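Local coordinates for SH2 domain-containing protein 3C (Homo sapiens, PDB 3T6G), which acts as an adapter in integrin-mediated adhesion and migration signalling, its closed C-terminal Cdc25-homology domain binding BCAR1 instead of carrying out canonical nucleotide exchange, at residues P187-K190 against S191-G195; D49-T52 against L53-V57; M84-T88 against L89-R93; L255-T258 against N259-K263. The protein carries 2 engineered substitutions. All coordinates share one frame; numbering follows the deposited sequence.

Contact 1 of 4, residues P187-K190 against S191-G195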
loop_
_atom_site.group_PDB
_atom_site.type_symbol
_atom_site.label_atom_id
_atom_site.label_comp_id
_atom_site.label_asym_id
_atom_site.label_seq_id
_atom_site.Cartn_x
_atom_site.Cartn_y
_atom_site.Cartn_z
ATOM N N PRO A 187 -12.679 8.068 -11.071
ATOM C CA PRO A 187 -13.550 6.888 -10.991
ATOM C C PRO A 187 -12.794 5.585 -11.238
ATOM O O PRO A 187 -13.261 4.512 -10.853
ATOM C CB PRO A 187 -14.591 7.130 -12.098
ATOM C CG PRO A 187 -14.463 8.614 -12.453
ATOM C CD PRO A 187 -13.015 8.940 -12.208
ATOM N N PHE A 188 -11.641 5.672 -11.887
ATOM C CA PHE A 188 -10.775 4.509 -12.048
ATOM C C PHE A 188 -10.242 4.134 -10.679
ATOM O O PHE A 188 -10.315 2.990 -10.246
ATOM C CB PHE A 188 -9.613 4.857 -12.964
ATOM C CG PHE A 188 -8.650 3.723 -13.197
ATOM C CD1 PHE A 188 -8.988 2.665 -14.022
ATOM C CD2 PHE A 188 -7.389 3.738 -12.621
ATOM C CE1 PHE A 188 -8.092 1.634 -14.252
ATOM C CE2 PHE A 188 -6.480 2.712 -12.856
ATOM C CZ PHE A 188 -6.833 1.662 -13.669
ATOM N N LEU A 189 -9.717 5.137 -10.001
ATOM C CA LEU A 189 -9.175 4.961 -8.674
ATOM C C LEU A 189 -10.250 4.474 -7.704
ATOM O O LEU A 189 -9.969 3.728 -6.765
ATOM C CB LEU A 189 -8.608 6.286 -8.201
ATOM C CG LEU A 189 -7.926 6.277 -6.849
ATOM C CD1 LEU A 189 -6.773 5.289 -6.817
ATOM C CD2 LEU A 189 -7.485 7.676 -6.493
ATOM N N LYS A 190 -11.486 4.894 -7.933
ATOM C CA LYS A 190 -12.572 4.503 -7.051
ATOM C C LYS A 190 -12.820 3.001 -7.186
ATOM O O LYS A 190 -13.049 2.320 -6.192
ATOM C CB LYS A 190 -13.831 5.293 -7.386
ATOM C CG LYS A 190 -14.754 5.549 -6.226
ATOM C CD LYS A 190 -15.947 6.376 -6.710
ATOM C CE LYS A 190 -16.971 6.612 -5.608
ATOM N NZ LYS A 190 -18.034 7.571 -6.064
ATOM N N SER A 191 -12.766 2.496 -8.420
ATOM C CA SER A 191 -12.810 1.062 -8.694
ATOM C C SER A 191 -11.684 0.312 -7.994
ATOM O O SER A 191 -11.936 -0.630 -7.246
ATOM C CB SER A 191 -12.691 0.787 -10.186
ATOM O OG SER A 191 -13.920 0.994 -10.855
ATOM N N LEU A 192 -10.447 0.720 -8.254
ATOM C CA LEU A 192 -9.299 -0.001 -7.732
ATOM C C LEU A 192 -9.483 -0.216 -6.248
ATOM O O LEU A 192 -9.165 -1.285 -5.730
ATOM C CB LEU A 192 -7.991 0.774 -7.956
ATOM C CG LEU A 192 -7.474 0.986 -9.375
ATOM C CD1 LEU A 192 -6.183 1.821 -9.354
ATOM C CD2 LEU A 192 -7.248 -0.358 -10.027
ATOM N N ASN A 193 -9.980 0.819 -5.570
ATOM C CA ASN A 193 -10.110 0.804 -4.121
ATOM C C ASN A 193 -11.334 0.003 -3.666
ATOM O O ASN A 193 -11.453 -0.337 -2.497
ATOM C CB ASN A 193 -10.249 2.219 -3.587
ATOM C CG ASN A 193 -8.947 2.943 -3.489
ATOM O OD1 ASN A 193 -7.875 2.337 -3.401
ATOM N ND2 ASN A 193 -9.025 4.267 -3.467
ATOM N N GLU A 194 -12.257 -0.245 -4.584
ATOM C CA GLU A 194 -13.446 -1.035 -4.294
ATOM C C GLU A 194 -13.174 -2.419 -4.814
ATOM O O GLU A 194 -14.099 -3.177 -5.063
ATOM C CB GLU A 194 -14.675 -0.480 -5.021
ATOM C CG GLU A 194 -15.066 0.924 -4.611
ATOM C CD GLU A 194 -16.284 1.452 -5.366
ATOM O OE1 GLU A 194 -16.873 2.453 -4.904
ATOM O OE2 GLU A 194 -16.649 0.874 -6.416
ATOM N N GLY A 195 -11.898 -2.726 -5.025
ATOM C CA GLY A 195 -11.501 -4.054 -5.447
ATOM C C GLY A 195 -12.026 -4.495 -6.803
ATOM O O GLY A 195 -11.978 -5.688 -7.121
#
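L192 N donates to F188 O at 3.0 Å, the straightest of the four i to i+4 bonds here, with 167° at the hydrogen. It belongs to the last turns of helix 175-193 of the Ras-GEF-like domain, which stops in a Schellman motif: G195, at a positive phi of 63°, is the C-prime residue, its N turns back to L192 O, and K196 N reaches S191 O. Before that stop the regular pattern fades. S191 N to P187 O and N193 N to L189 O are still sound, but E194 N to K190 O is bent and weak, and E194 N sits closer to S191 O, at 2.7 Å.

On the inner side F188 and L192 carry the packing. With CG anti to the backbone N (chi1 180°), the F188 side chain lets its ring meet the next turn: L192 CG lies over one ring face, and L192 CD1 comes 3.6 Å from F188 CE2. The same methyl is 4.3 Å from L189 CD1. Both F188 and L192 also touch M145 of helix 145-155, and R139 makes a cation-pi contact with the ring. N193 crosses L189, its ND2 4.1 Å from L189 CG, while its OD1 is hydrogen-bonded to H208 NE2.

The outer side is looser. K190 and E194 have opposite charges but form no salt bridge: K190 NZ stays 5.4 Å from E194 OE1, and the side chains come nearest where K190 CG lies 4.0 Å from that same OE1.

Contact 2 of 4, residues D49-T52 against L53-V57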
loop_
_atom_site.group_PDB
_atom_site.type_symbol
_atom_site.label_atom_id
_atom_site.label_comp_id
_atom_site.label_asym_id
_atom_site.label_seq_id
_atom_site.Cartn_x
_atom_site.Cartn_y
_atom_site.Cartn_z
ATOM N N ASP A 49 8.816 17.527 -18.643
ATOM C CA ASP A 49 7.433 17.202 -18.916
ATOM C C ASP A 49 6.882 16.138 -17.940
ATOM O O ASP A 49 7.629 15.545 -17.182
ATOM C CB ASP A 49 7.280 16.791 -20.383
ATOM C CG ASP A 49 7.850 15.415 -20.676
ATOM O OD1 ASP A 49 8.056 14.618 -19.733
ATOM O OD2 ASP A 49 8.067 15.116 -21.864
ATOM N N ALA A 50 5.578 15.902 -17.968
ATOM C CA ALA A 50 4.952 14.966 -17.036
ATOM C C ALA A 50 5.447 13.538 -17.218
ATOM O O ALA A 50 5.560 12.800 -16.247
ATOM C CB ALA A 50 3.462 15.001 -17.187
ATOM N N ARG A 51 5.735 13.151 -18.456
ATOM C CA ARG A 51 6.162 11.792 -18.746
ATOM C C ARG A 51 7.508 11.445 -18.095
ATOM O O ARG A 51 7.626 10.412 -17.443
ATOM C CB ARG A 51 6.186 11.511 -20.244
ATOM C CG ARG A 51 6.665 10.107 -20.575
ATOM C CD ARG A 51 6.216 9.662 -21.960
ATOM N NE ARG A 51 4.760 9.679 -22.104
ATOM C CZ ARG A 51 4.122 9.698 -23.274
ATOM N NH1 ARG A 51 4.807 9.707 -24.411
ATOM N NH2 ARG A 51 2.796 9.717 -23.314
ATOM N N THR A 52 8.503 12.314 -18.227
ATOM C CA THR A 52 9.775 12.052 -17.569
ATOM C C THR A 52 9.661 12.201 -16.032
ATOM O O THR A 52 10.370 11.553 -15.285
ATOM C CB THR A 52 10.971 12.848 -18.223
ATOM O OG1 THR A 52 11.318 14.001 -17.446
ATOM C CG2 THR A 52 10.614 13.272 -19.623
ATOM N N LEU A 53 8.764 13.048 -15.560
ATOM C CA LEU A 53 8.487 13.084 -14.142
ATOM C C LEU A 53 8.046 11.682 -13.728
ATOM O O LEU A 53 8.481 11.159 -12.710
ATOM C CB LEU A 53 7.364 14.074 -13.840
ATOM C CG LEU A 53 7.834 15.503 -13.624
ATOM C CD1 LEU A 53 6.878 16.186 -12.686
ATOM C CD2 LEU A 53 9.283 15.547 -13.078
ATOM N N ALA A 54 7.197 11.080 -14.557
ATOM C CA ALA A 54 6.584 9.795 -14.254
ATOM C C ALA A 54 7.626 8.701 -14.264
ATOM O O ALA A 54 7.652 7.861 -13.371
ATOM C CB ALA A 54 5.480 9.475 -15.256
ATOM N N ARG A 55 8.479 8.710 -15.281
ATOM C CA ARG A 55 9.516 7.706 -15.377
ATOM C C ARG A 55 10.401 7.778 -14.147
ATOM O O ARG A 55 10.785 6.754 -13.581
ATOM C CB ARG A 55 10.341 7.896 -16.634
ATOM C CG ARG A 55 9.784 7.190 -17.846
ATOM C CD ARG A 55 10.809 7.200 -18.986
ATOM N NE ARG A 55 10.172 7.194 -20.300
ATOM C CZ ARG A 55 10.013 8.268 -21.064
ATOM N NH1 ARG A 55 10.464 9.449 -20.657
ATOM N NH2 ARG A 55 9.416 8.161 -22.245
ATOM N N HIS A 56 10.713 8.988 -13.712
ATOM C CA HIS A 56 11.587 9.129 -12.561
ATOM C C HIS A 56 11.028 8.553 -11.253
ATOM O O HIS A 56 11.756 7.853 -10.554
ATOM C CB HIS A 56 12.028 10.570 -12.396
ATOM C CG HIS A 56 13.131 10.951 -13.336
ATOM N ND1 HIS A 56 12.981 10.910 -14.706
ATOM C CD2 HIS A 56 14.417 11.308 -13.107
ATOM C CE1 HIS A 56 14.116 11.250 -15.278
ATOM N NE2 HIS A 56 15.005 11.505 -14.331
ATOM N N VAL A 57 9.754 8.839 -10.929
ATOM C CA VAL A 57 9.178 8.377 -9.667
ATOM C C VAL A 57 8.980 6.893 -9.669
ATOM O O VAL A 57 9.054 6.277 -8.624
ATOM C CB VAL A 57 7.754 8.875 -9.388
ATOM C CG1 VAL A 57 7.690 9.579 -8.044
ATOM C CG2 VAL A 57 7.237 9.681 -10.524
#
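The R55 guanidinium has R51 CG over one face, 3.5 Å above its plane and offset toward the rim, while T52 CG2 lies at its edge, 4.0 Å from R55 NH1. R51 CD is also 3.5 Å from R55 NH2. The R55 side chain gets there with CG beside the backbone N (chi1 -88°) and the chain extended as far as NE, which sets the guanidinium over the R51 methylenes. The two guanidinium planes stand 80° apart, and R51 turns its own charge to a salt bridge with E137. With an alanine in place of R55, the R51 methylenes and T52 CG2 would probably lose the flat group packed against them.

The second flat group is the H56 ring, with T52 O near its edge but 29° out of plane. T52 O is gripped twice, by H56 ND1 at 2.8 Å and H56 N at 3.0 Å, from opposite faces of the carbonyl plane. H56 NE2 is hydrogen-bonded to R270 N, and F267 meets the ring edge-to-face, which should fix its rotation.

All this forms the first turns of helix 50-64, with D49 as N-cap. A50 and A54 face helix 121-140, whereas L53 and H56 lean on helix 271-276.

Contact 3 of 4, residues M84-T88 against L89-R93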
loop_
_atom_site.group_PDB
_atom_site.type_symbol
_atom_site.label_atom_id
_atom_site.label_comp_id
_atom_site.label_asym_id
_atom_site.label_seq_id
_atom_site.Cartn_x
_atom_site.Cartn_y
_atom_site.Cartn_z
ATOM N N MET A 84 6.766 -7.379 -3.406
ATOM C CA MET A 84 5.335 -7.523 -3.531
ATOM C C MET A 84 4.886 -8.667 -2.664
ATOM O O MET A 84 3.843 -8.580 -2.006
ATOM C CB MET A 84 4.912 -7.755 -4.986
ATOM C CG MET A 84 4.958 -6.505 -5.891
ATOM S SD MET A 84 4.021 -5.069 -5.286
ATOM C CE MET A 84 5.269 -4.215 -4.353
ATOM N N GLU A 85 5.669 -9.745 -2.678
ATOM C CA GLU A 85 5.400 -10.913 -1.845
ATOM C C GLU A 85 5.650 -10.565 -0.393
ATOM O O GLU A 85 4.838 -10.868 0.479
ATOM C CB GLU A 85 6.266 -12.088 -2.266
ATOM C CG GLU A 85 6.141 -13.291 -1.369
ATOM C CD GLU A 85 6.471 -14.580 -2.106
ATOM O OE1 GLU A 85 6.890 -14.478 -3.282
ATOM O OE2 GLU A 85 6.306 -15.682 -1.523
ATOM N N LEU A 86 6.745 -9.864 -0.144
ATOM C CA LEU A 86 7.116 -9.523 1.223
ATOM C C LEU A 86 6.020 -8.771 1.967
ATOM O O LEU A 86 5.852 -8.953 3.170
ATOM C CB LEU A 86 8.430 -8.727 1.278
ATOM C CG LEU A 86 8.819 -8.402 2.729
ATOM C CD1 LEU A 86 9.038 -9.704 3.506
ATOM C CD2 LEU A 86 10.045 -7.508 2.868
ATOM N N LEU A 87 5.273 -7.918 1.273
ATOM C CA LEU A 87 4.310 -7.065 1.981
ATOM C C LEU A 87 2.967 -7.724 2.348
ATOM O O LEU A 87 2.120 -7.087 2.971
ATOM C CB LEU A 87 4.127 -5.703 1.293
ATOM C CG LEU A 87 3.913 -5.660 -0.214
ATOM C CD1 LEU A 87 2.534 -6.148 -0.544
ATOM C CD2 LEU A 87 4.097 -4.248 -0.704
ATOM N N THR A 88 2.790 -8.990 1.976
ATOM C CA THR A 88 1.664 -9.778 2.458
ATOM C C THR A 88 2.029 -10.536 3.737
ATOM O O THR A 88 1.156 -10.951 4.493
ATOM C CB THR A 88 1.230 -10.828 1.430
ATOM O OG1 THR A 88 2.160 -11.917 1.444
ATOM C CG2 THR A 88 1.148 -10.228 0.034
ATOM N N LEU A 89 3.321 -10.733 3.960
ATOM C CA LEU A 89 3.816 -11.541 5.067
ATOM C C LEU A 89 3.927 -10.744 6.364
ATOM O O LEU A 89 4.032 -9.530 6.344
ATOM C CB LEU A 89 5.165 -12.168 4.712
ATOM C CG LEU A 89 5.073 -13.390 3.811
ATOM C CD1 LEU A 89 3.642 -13.830 3.739
ATOM C CD2 LEU A 89 5.592 -13.079 2.433
ATOM N N PRO A 90 3.918 -11.434 7.513
ATOM C CA PRO A 90 3.724 -10.646 8.726
ATOM C C PRO A 90 4.973 -9.835 9.003
ATOM O O PRO A 90 4.896 -8.801 9.664
ATOM C CB PRO A 90 3.523 -11.713 9.813
ATOM C CG PRO A 90 3.562 -13.040 9.096
ATOM C CD PRO A 90 4.304 -12.814 7.824
ATOM N N HIS A 91 6.116 -10.303 8.513
ATOM C CA HIS A 91 7.362 -9.581 8.753
ATOM C C HIS A 91 7.590 -8.488 7.716
ATOM O O HIS A 91 8.461 -7.652 7.881
ATOM C CB HIS A 91 8.587 -10.508 8.883
ATOM C CG HIS A 91 8.963 -11.233 7.626
ATOM N ND1 HIS A 91 8.092 -12.055 6.942
ATOM C CD2 HIS A 91 10.141 -11.299 6.955
ATOM C CE1 HIS A 91 8.705 -12.582 5.897
ATOM N NE2 HIS A 91 9.950 -12.135 5.881
ATOM N N GLY A 92 6.789 -8.505 6.660
ATOM C CA GLY A 92 6.739 -7.416 5.704
ATOM C C GLY A 92 6.219 -6.137 6.339
ATOM O O GLY A 92 5.983 -5.146 5.663
ATOM N N ARG A 93 6.053 -6.144 7.651
ATOM C CA ARG A 93 5.481 -4.983 8.327
ATOM C C ARG A 93 6.256 -3.672 8.068
ATOM O O ARG A 93 5.661 -2.629 7.795
ATOM C CB ARG A 93 5.325 -5.265 9.828
ATOM C CG ARG A 93 5.233 -4.027 10.706
ATOM C CD ARG A 93 4.458 -4.299 11.999
ATOM N NE ARG A 93 3.323 -3.389 12.138
ATOM C CZ ARG A 93 3.345 -2.272 12.861
ATOM N NH1 ARG A 93 4.442 -1.933 13.538
ATOM N NH2 ARG A 93 2.266 -1.495 12.912
#
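L89 N donates to L86 O at 3.2 Å, closing a type I beta turn from L86 to L89. L86 O is met a second time by G92 CA, 3.1 Å away in a CA-H...O contact. A side chain at G92 would run straight into L86 O, so glycine fits the close approach. Within the two halves, T88 N bonds back to E85 O and G92 N to L89 O, while R96 NH1 donates to both L87 O and L89 O and ties the loop to helix 93-115.

The ring contact is a CH-pi one. L86 CD1 sits over one face of the H91 imidazole, 3.8 Å from its centroid and 24° off the normal. L86 reaches it with CG anti to the backbone N (chi1 -179°), and the two side chains cross at about a right angle. H91 NE2 is hydrogen-bonded to M78 O, and an aromatic side chain of the other protein meets the ring edge-to-face.

Van der Waals packing centres on L89. Its CD2 lies 3.8 Å from E85 CG, and its CD1 lies against the T88 hydroxyl, 3.3 Å from T88 OG1, the L89 and T88 side chains running side by side. Cutting L89 back to an alanine is likely to open a gap beside E85 CG and the T88 side chain, where the two methyls now lie. E85 OE2 forms a salt bridge with a basic side chain of the other protein.

Helix 83-86 thus ends in a tight turn that runs to G92, the N-cap of helix 93-115. This type I turn linking two helices of the Cdc25-homology domain also forms part of the interface with the partner, probably BCAR1.

Contact 4 of 4, residues L255-T258 against N259-K263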
loop_
_atom_site.group_PDB
_atom_site.type_symbol
_atom_site.label_atom_id
_atom_site.label_comp_id
_atom_site.label_asym_id
_atom_site.label_seq_id
_atom_site.Cartn_x
_atom_site.Cartn_y
_atom_site.Cartn_z
ATOM N N LEU A 255 6.694 -10.649 -12.620
ATOM C CA LEU A 255 6.129 -10.003 -13.794
ATOM C C LEU A 255 6.289 -8.491 -13.679
ATOM O O LEU A 255 6.644 -7.818 -14.643
ATOM C CB LEU A 255 4.658 -10.374 -13.991
ATOM C CG LEU A 255 4.015 -9.643 -15.182
ATOM C CD1 LEU A 255 4.506 -10.256 -16.480
ATOM C CD2 LEU A 255 2.492 -9.667 -15.132
ATOM N N TYR A 256 6.033 -7.954 -12.495
ATOM C CA TYR A 256 6.168 -6.525 -12.305
ATOM C C TYR A 256 7.630 -6.088 -12.472
ATOM O O TYR A 256 7.907 -5.031 -13.054
ATOM C CB TYR A 256 5.605 -6.095 -10.945
ATOM C CG TYR A 256 4.202 -6.595 -10.711
ATOM C CD1 TYR A 256 3.187 -6.271 -11.595
ATOM C CD2 TYR A 256 3.889 -7.401 -9.610
ATOM C CE1 TYR A 256 1.907 -6.713 -11.405
ATOM C CE2 TYR A 256 2.591 -7.852 -9.410
ATOM C CZ TYR A 256 1.606 -7.502 -10.311
ATOM O OH TYR A 256 0.315 -7.938 -10.148
ATOM N N HIS A 257 8.555 -6.902 -11.967
ATOM C CA HIS A 257 9.976 -6.602 -12.082
ATOM C C HIS A 257 10.363 -6.530 -13.558
ATOM O O HIS A 257 10.929 -5.526 -14.017
ATOM C CB HIS A 257 10.804 -7.664 -11.372
ATOM C CG HIS A 257 12.228 -7.730 -11.834
ATOM N ND1 HIS A 257 13.191 -6.825 -11.429
ATOM C CD2 HIS A 257 12.851 -8.604 -12.661
ATOM C CE1 HIS A 257 14.349 -7.140 -11.991
ATOM N NE2 HIS A 257 14.169 -8.208 -12.747
ATOM N N THR A 258 10.037 -7.597 -14.291
ATOM C CA THR A 258 10.223 -7.647 -15.735
ATOM C C THR A 258 9.691 -6.398 -16.433
ATOM O O THR A 258 10.456 -5.648 -17.025
ATOM C CB THR A 258 9.503 -8.837 -16.360
ATOM O OG1 THR A 258 10.188 -10.047 -16.024
ATOM C CG2 THR A 258 9.475 -8.675 -17.875
ATOM N N ASN A 259 8.377 -6.193 -16.369
ATOM C CA ASN A 259 7.757 -5.021 -16.965
ATOM C C ASN A 259 8.532 -3.767 -16.656
ATOM O O ASN A 259 8.874 -3.002 -17.550
ATOM C CB ASN A 259 6.333 -4.850 -16.471
ATOM C CG ASN A 259 5.413 -5.884 -17.039
ATOM O OD1 ASN A 259 5.725 -6.514 -18.058
ATOM N ND2 ASN A 259 4.262 -6.067 -16.401
ATOM N N ALA A 260 8.802 -3.557 -15.378
ATOM C CA ALA A 260 9.492 -2.359 -14.927
ATOM C C ALA A 260 10.893 -2.253 -15.554
ATOM O O ALA A 260 11.348 -1.167 -15.887
ATOM C CB ALA A 260 9.585 -2.378 -13.414
ATOM N N GLU A 261 11.581 -3.379 -15.711
ATOM C CA GLU A 261 12.940 -3.319 -16.221
ATOM C C GLU A 261 12.952 -3.066 -17.731
ATOM O O GLU A 261 13.841 -2.376 -18.254
ATOM C CB GLU A 261 13.753 -4.568 -15.829
ATOM C CG GLU A 261 15.055 -4.202 -15.113
ATOM C CD GLU A 261 15.815 -5.396 -14.552
ATOM O OE1 GLU A 261 16.272 -5.316 -13.384
ATOM O OE2 GLU A 261 15.975 -6.401 -15.278
ATOM N N VAL A 262 11.959 -3.627 -18.417
ATOM C CA VAL A 262 11.787 -3.418 -19.846
ATOM C C VAL A 262 11.269 -2.019 -20.182
ATOM O O VAL A 262 11.588 -1.461 -21.221
ATOM C CB VAL A 262 10.788 -4.385 -20.430
ATOM C CG1 VAL A 262 10.411 -3.924 -21.842
ATOM C CG2 VAL A 262 11.375 -5.747 -20.466
ATOM N N LYS A 263 10.456 -1.467 -19.297
ATOM C CA LYS A 263 9.853 -0.174 -19.533
ATOM C C LYS A 263 10.886 0.913 -19.281
ATOM O O LYS A 263 10.707 2.059 -19.678
ATOM C CB LYS A 263 8.642 -0.004 -18.609
ATOM C CG LYS A 263 7.827 1.223 -18.892
ATOM C CD LYS A 263 6.743 1.464 -17.856
ATOM C CE LYS A 263 5.585 0.504 -18.023
ATOM N NZ LYS A 263 5.232 0.314 -19.441
#
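E261 N donates to H257 O at 2.8 Å, the shortest bond across the contact but bent at the hydrogen (143°), in the regular i to i+4 pattern of helix 253-263. T258 O is approached by two donors, squarely by V262 N at 2.9 Å and only weakly by E261 N. N259 N to L255 O and A260 N to Y256 O are the two preceding rungs of the same pattern; N259 N to L255 O, like V262 N to T258 O, is straighter than the E261 bond.

Several polar side chains look outside these two segments. H257 ND1 is hydrogen-bonded to I67 O, with its ring stacked on W82, and N259 ND2 goes to T204 O. T258 OG1 turns back to G254 O. Within the helix, E261 brings its carboxylate obliquely to the H257 ring, the planes 72° apart and OE1 3.0 Å from H257 CE1. H257 CG is anti to the backbone N (chi1 159°), which brings the imidazole within range of that carboxylate.

Further out, L255 and N259 pack with L255 CG 3.8 Å from N259 ND2, and both border the 201-204 loop. Y256, a phosphotyrosine site by similarity and unmodified here, rests on L201 and T204. At the exposed side the methyls T258 CG2 and V262 CG2 come within 4.3 Å.

How the contacts relate
All four contacts are local and lie in the one Ras-GEF-like domain. Contact 3 is the most buried and the one that reaches another protein; it is a turn between helices, with one backbone bond closing the turn, a CA-H...O contact and a CH-pi contact. Contacts 1, 2 and 4 are stretches of helix bonded i to i+4: contact 2 opens a helix, contact 1 ends one at the surface, and contact 4 is partly buried. Contact 3 touches contact 4 where M84 CG meets Y256 CD2 at 4.0 Å. Contacts 2 and 4 share a neighbour, R51 touching T141 and K263 bonding to T141 O. Contact 1 touches none of the others, its nearest atoms staying about 11 Å or more away.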